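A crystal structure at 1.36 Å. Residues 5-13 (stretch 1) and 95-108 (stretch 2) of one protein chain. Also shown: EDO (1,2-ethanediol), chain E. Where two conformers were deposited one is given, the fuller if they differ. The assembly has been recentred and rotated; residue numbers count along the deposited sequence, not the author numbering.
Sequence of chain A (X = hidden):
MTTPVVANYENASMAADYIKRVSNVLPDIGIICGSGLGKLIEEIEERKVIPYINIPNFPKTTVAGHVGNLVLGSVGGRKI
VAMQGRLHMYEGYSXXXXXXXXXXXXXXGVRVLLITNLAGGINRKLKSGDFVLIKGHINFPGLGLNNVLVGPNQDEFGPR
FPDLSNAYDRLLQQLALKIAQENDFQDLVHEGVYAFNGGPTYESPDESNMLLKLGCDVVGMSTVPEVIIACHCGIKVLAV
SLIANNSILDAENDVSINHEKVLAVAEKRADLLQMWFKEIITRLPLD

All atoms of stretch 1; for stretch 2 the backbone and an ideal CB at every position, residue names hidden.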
# COMPACT_ATOMS: atom_id res chain seq x y z
N VAL A 5 -15.98 -6.41 15.48
CA VAL A 5 -17.30 -5.88 15.17
C VAL A 5 -17.32 -5.26 13.78
O VAL A 5 -16.55 -4.35 13.49
CB VAL A 5 -17.76 -4.88 16.27
CG1 VAL A 5 -18.90 -3.99 15.79
CG2 VAL A 5 -18.17 -5.64 17.53
N VAL A 6 -18.19 -5.76 12.92
CA VAL A 6 -18.35 -5.22 11.57
C VAL A 6 -19.11 -3.90 11.65
O VAL A 6 -20.04 -3.75 12.45
CB VAL A 6 -19.07 -6.24 10.68
CG1 VAL A 6 -19.24 -5.70 9.26
CG2 VAL A 6 -18.27 -7.53 10.65
N ALA A 7 -18.71 -2.93 10.81
CA ALA A 7 -19.39 -1.64 10.73
C ALA A 7 -20.65 -1.73 9.87
O ALA A 7 -20.81 -1.07 8.84
CB ALA A 7 -18.43 -0.58 10.20
N ASN A 8 -21.55 -2.61 10.30
CA ASN A 8 -22.76 -2.87 9.54
C ASN A 8 -23.94 -2.07 10.09
O ASN A 8 -23.85 -1.36 11.10
CB ASN A 8 -23.05 -4.37 9.42
CG ASN A 8 -23.34 -5.03 10.75
OD1 ASN A 8 -23.66 -4.37 11.74
ND2 ASN A 8 -23.22 -6.35 10.78
N TYR A 9 -25.08 -2.22 9.41
CA TYR A 9 -26.29 -1.48 9.74
C TYR A 9 -26.78 -1.83 11.14
O TYR A 9 -27.10 -0.93 11.94
CB TYR A 9 -27.32 -1.84 8.68
CG TYR A 9 -28.64 -1.14 8.71
CD1 TYR A 9 -28.73 0.24 8.74
CD2 TYR A 9 -29.81 -1.87 8.62
CE1 TYR A 9 -29.96 0.87 8.72
CE2 TYR A 9 -31.03 -1.27 8.59
CZ TYR A 9 -31.12 0.11 8.64
OH TYR A 9 -32.35 0.70 8.61
N GLU A 10 -26.83 -3.12 11.47
CA GLU A 10 -27.32 -3.53 12.78
C GLU A 10 -26.43 -3.00 13.90
O GLU A 10 -26.92 -2.48 14.91
CB GLU A 10 -27.41 -5.06 12.85
CG GLU A 10 -27.69 -5.58 14.25
CD GLU A 10 -27.75 -7.10 14.33
OE1 GLU A 10 -28.30 -7.63 15.32
OE2 GLU A 10 -27.24 -7.76 13.40
N ASN A 11 -25.11 -3.12 13.74
CA ASN A 11 -24.21 -2.71 14.81
C ASN A 11 -24.20 -1.20 14.97
O ASN A 11 -24.19 -0.69 16.10
CB ASN A 11 -22.81 -3.24 14.54
CG ASN A 11 -22.72 -4.75 14.66
OD1 ASN A 11 -23.57 -5.38 15.29
ND2 ASN A 11 -21.68 -5.33 14.08
N ALA A 12 -24.17 -0.46 13.86
CA ALA A 12 -24.23 1.00 13.97
C ALA A 12 -25.55 1.44 14.58
O ALA A 12 -25.58 2.42 15.35
CB ALA A 12 -24.02 1.64 12.59
N SER A 13 -26.65 0.74 14.28
CA SER A 13 -27.95 1.08 14.86
C SER A 13 -27.95 0.90 16.37
O SER A 13 -28.53 1.70 17.10
CB SER A 13 -29.05 0.20 14.25
OG SER A 13 -29.29 0.48 12.88
N UNK A 95 -10.44 -1.24 9.25
CA UNK A 95 -11.44 -0.55 8.44
C UNK A 95 -12.78 -0.49 9.15
O UNK A 95 -13.49 0.53 9.09
CB UNK A 95 -11.60 -1.24 7.08
N UNK A 96 -13.16 -1.58 9.82
CA UNK A 96 -14.45 -1.60 10.50
C UNK A 96 -14.49 -0.63 11.67
O UNK A 96 -15.53 -0.00 11.93
CB UNK A 96 -14.77 -3.01 10.99
N UNK A 97 -13.37 -0.51 12.39
CA UNK A 97 -13.32 0.37 13.55
C UNK A 97 -13.36 1.83 13.14
O UNK A 97 -13.97 2.66 13.82
CB UNK A 97 -12.06 0.09 14.37
N UNK A 98 -12.72 2.18 12.02
CA UNK A 98 -12.79 3.55 11.54
C UNK A 98 -14.19 3.88 11.06
O UNK A 98 -14.71 4.98 11.31
CB UNK A 98 -11.78 3.78 10.42
N UNK A 99 -14.83 2.94 10.35
CA UNK A 99 -16.09 3.26 9.69
C UNK A 99 -17.26 3.35 10.66
O UNK A 99 -18.18 4.14 10.43
CB UNK A 99 -16.39 2.21 8.62
N UNK A 100 -17.25 2.55 11.73
CA UNK A 100 -18.45 2.49 12.57
C UNK A 100 -18.84 3.85 13.14
O UNK A 100 -20.02 4.21 13.04
CB UNK A 100 -18.23 1.50 13.72
N UNK A 101 -17.94 4.63 13.74
CA UNK A 101 -18.38 5.93 14.29
C UNK A 101 -18.99 6.86 13.27
O UNK A 101 -19.93 7.59 13.60
CB UNK A 101 -17.20 6.64 14.95
N UNK A 102 -18.45 6.88 12.04
CA UNK A 102 -19.01 7.76 11.01
C UNK A 102 -20.40 7.28 10.60
O UNK A 102 -21.32 8.07 10.39
CB UNK A 102 -18.09 7.82 9.79
N UNK A 103 -20.57 5.96 10.47
CA UNK A 103 -21.88 5.42 10.16
C UNK A 103 -22.88 5.65 11.30
O UNK A 103 -24.07 5.86 11.04
CB UNK A 103 -21.77 3.93 9.86
N UNK A 104 -22.41 5.64 12.55
CA UNK A 104 -23.26 6.04 13.66
C UNK A 104 -23.69 7.49 13.51
O UNK A 104 -24.86 7.83 13.69
CB UNK A 104 -22.54 5.84 14.99
N UNK A 105 -22.74 8.38 13.16
CA UNK A 105 -23.12 9.76 12.87
C UNK A 105 -24.23 9.82 11.84
O UNK A 105 -25.19 10.57 12.00
CB UNK A 105 -21.91 10.56 12.38
N UNK A 106 -24.13 9.02 10.77
CA UNK A 106 -25.16 9.04 9.74
C UNK A 106 -26.51 8.66 10.32
O UNK A 106 -27.51 9.34 10.07
CB UNK A 106 -24.79 8.10 8.59
N UNK A 107 -26.56 7.58 11.11
CA UNK A 107 -27.82 7.15 11.70
C UNK A 107 -28.35 8.15 12.71
O UNK A 107 -29.56 8.21 12.94
CB UNK A 107 -27.65 5.78 12.37
N UNK A 108 -27.47 8.94 13.34
CA UNK A 108 -27.93 9.98 14.25
C UNK A 108 -28.51 11.18 13.53
O UNK A 108 -29.17 12.00 14.17
CB UNK A 108 -26.78 10.43 15.15
C1 EDO E . -27.94 4.71 6.25
O1 EDO E . -27.25 5.36 5.17
C2 EDO E . -29.39 5.18 6.32
O2 EDO E . -29.46 6.49 6.91

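Stretch 2 is a helix, kinked at position 101, and stretch 1 meets it first as a loop and then as the first turn of a helix that runs on beyond the stretch, crossing at -70°. Position 95 has nothing of stretch 1 within 5.5 Å of its ideal CB, so many residues would suit it; it is Asn95, whose side chain leads away.

At position 96 the CB points toward stretch 1, 3.3 Å from Val5 O and 3.9 Å from Ala7 N. An amide nitrogen within reach calls for an acceptor on a flexible arm, as in Gln or Glu. The residue is Gln96, with chi1 and chi2 both m; its OE1 accepts from Ala7 N at 2.9 Å and 168°, a nearly straight bond. A water adds a second link, donating to Val5 O (2.7 Å) and, weakly, to Gln96 O (2.9 Å).

Positions 97 and 98 point away and leave the choice open; they are Glu97 and Ile98.

At 99 the CB points toward stretch 1 and lies 3.8 Å from Ala7 CB, where a small residue fits easily. Ala99 makes just this methyl-to-methyl contact.

The CB of 100 points sideways, 4.1 Å from Ala7 CB, with Val5, Asn11 and Ala12 beyond it. A branched or long apolar chain could reach them, so Leu, Ile or Met would suit. Leu100 brings CD1 to 4.2 Å from Val5 CG1 and 4.1 Å from Asn11 CB, while its CB packs 3.9 Å from Ala7 CB.

Position 101 points away, and its N has no bond to the preceding turn, as proline would require; Pro101 lies at this kink. Position 102 is out of reach and is Ile102.

At position 103 the CB points toward stretch 1; the ideal CB of 103 is 4.2 Å from Ala12 CB and 5.2 Å from Ala7 O. A long donor, Arg or Lys, could use that carbonyl. Arg103 extends with chi2 and chi3 both t, and NH1 donates to Ala7 O at 2.9 Å. Together with the bond from Gln96, this engages both the amide and the carbonyl of Ala7.

Position 104 points sideways near Ala12 O, favouring a compact apolar residue; Val104 CG2 lies 4.0 Å from Ala12 CB. Positions 105 and 106 are out of reach: Met105, and Lys106, whose NZ donates to ethanediol O1 at 2.8 Å.

At 107 the CB again points toward stretch 1, 4.9 Å from Ala12 O, leaving space for a medium or large apolar chain. Leu107 places CD1 3.8 Å from Ala12 CB, and its CD2 approaches the edge of the Tyr9 ring, 4.4 Å from CE1. Position 108, out of reach, is Leu108.

Stretch 2, residues 95-108: NQEIALPIRVMKLL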
# COMPACT_ATOMS: atom_id res chain seq x y z
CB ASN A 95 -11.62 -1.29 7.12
CG ASN A 95 -10.46 -1.08 6.18
OD1 ASN A 95 -9.56 -0.29 6.48
ND2 ASN A 95 -10.48 -1.76 5.04
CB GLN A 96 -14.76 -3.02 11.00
CG GLN A 96 -14.70 -4.10 9.93
CD GLN A 96 -15.52 -3.78 8.71
OE1 GLN A 96 -16.63 -3.27 8.79
NE2 GLN A 96 -14.96 -4.09 7.54
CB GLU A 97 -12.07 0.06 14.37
CG GLU A 97 -12.16 -1.28 15.11
CD GLU A 97 -10.85 -1.70 15.77
OE1 GLU A 97 -9.78 -1.69 15.13
OE2 GLU A 97 -10.89 -2.05 16.97
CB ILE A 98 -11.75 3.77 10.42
CG1 ILE A 98 -10.33 3.48 10.92
CG2 ILE A 98 -11.93 5.16 9.80
CD1 ILE A 98 -9.88 4.39 12.06
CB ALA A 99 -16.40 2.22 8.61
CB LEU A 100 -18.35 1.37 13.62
CG LEU A 100 -19.64 1.27 14.44
CD1 LEU A 100 -20.10 -0.17 14.64
CD2 LEU A 100 -19.46 1.96 15.79
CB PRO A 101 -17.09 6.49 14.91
CG PRO A 101 -16.32 5.28 15.30
CD PRO A 101 -16.55 4.32 14.14
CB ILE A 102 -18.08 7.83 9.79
CG1 ILE A 102 -16.67 8.25 10.18
CG2 ILE A 102 -18.67 8.78 8.75
CD1 ILE A 102 -16.63 9.54 10.94
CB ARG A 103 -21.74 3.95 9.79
CG ARG A 103 -21.05 3.84 8.45
CD ARG A 103 -20.78 2.41 8.00
NE ARG A 103 -20.28 2.46 6.62
CZ ARG A 103 -19.68 1.45 6.01
NH1 ARG A 103 -19.51 0.28 6.63
NH2 ARG A 103 -19.23 1.61 4.77
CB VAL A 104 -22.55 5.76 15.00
CG1 VAL A 104 -23.32 6.40 16.15
CG2 VAL A 104 -22.42 4.25 15.20
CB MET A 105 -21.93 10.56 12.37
CG MET A 105 -20.91 10.89 13.43
SD MET A 105 -19.68 11.98 12.70
CE MET A 105 -18.58 12.24 14.11
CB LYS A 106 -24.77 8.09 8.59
CG LYS A 106 -25.84 7.97 7.49
CD LYS A 106 -25.90 9.23 6.61
CE LYS A 106 -27.10 9.26 5.68
NZ LYS A 106 -27.12 8.15 4.70
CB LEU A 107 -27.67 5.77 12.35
CG LEU A 107 -27.32 4.65 11.36
CD1 LEU A 107 -27.35 3.31 12.06
CD2 LEU A 107 -28.26 4.65 10.17
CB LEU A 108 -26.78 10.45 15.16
CG LEU A 108 -26.26 9.45 16.19
CD1 LEU A 108 -25.00 9.98 16.86
CD2 LEU A 108 -27.34 9.12 17.23
O HOH W 1 -16.77 -1.67 13.93
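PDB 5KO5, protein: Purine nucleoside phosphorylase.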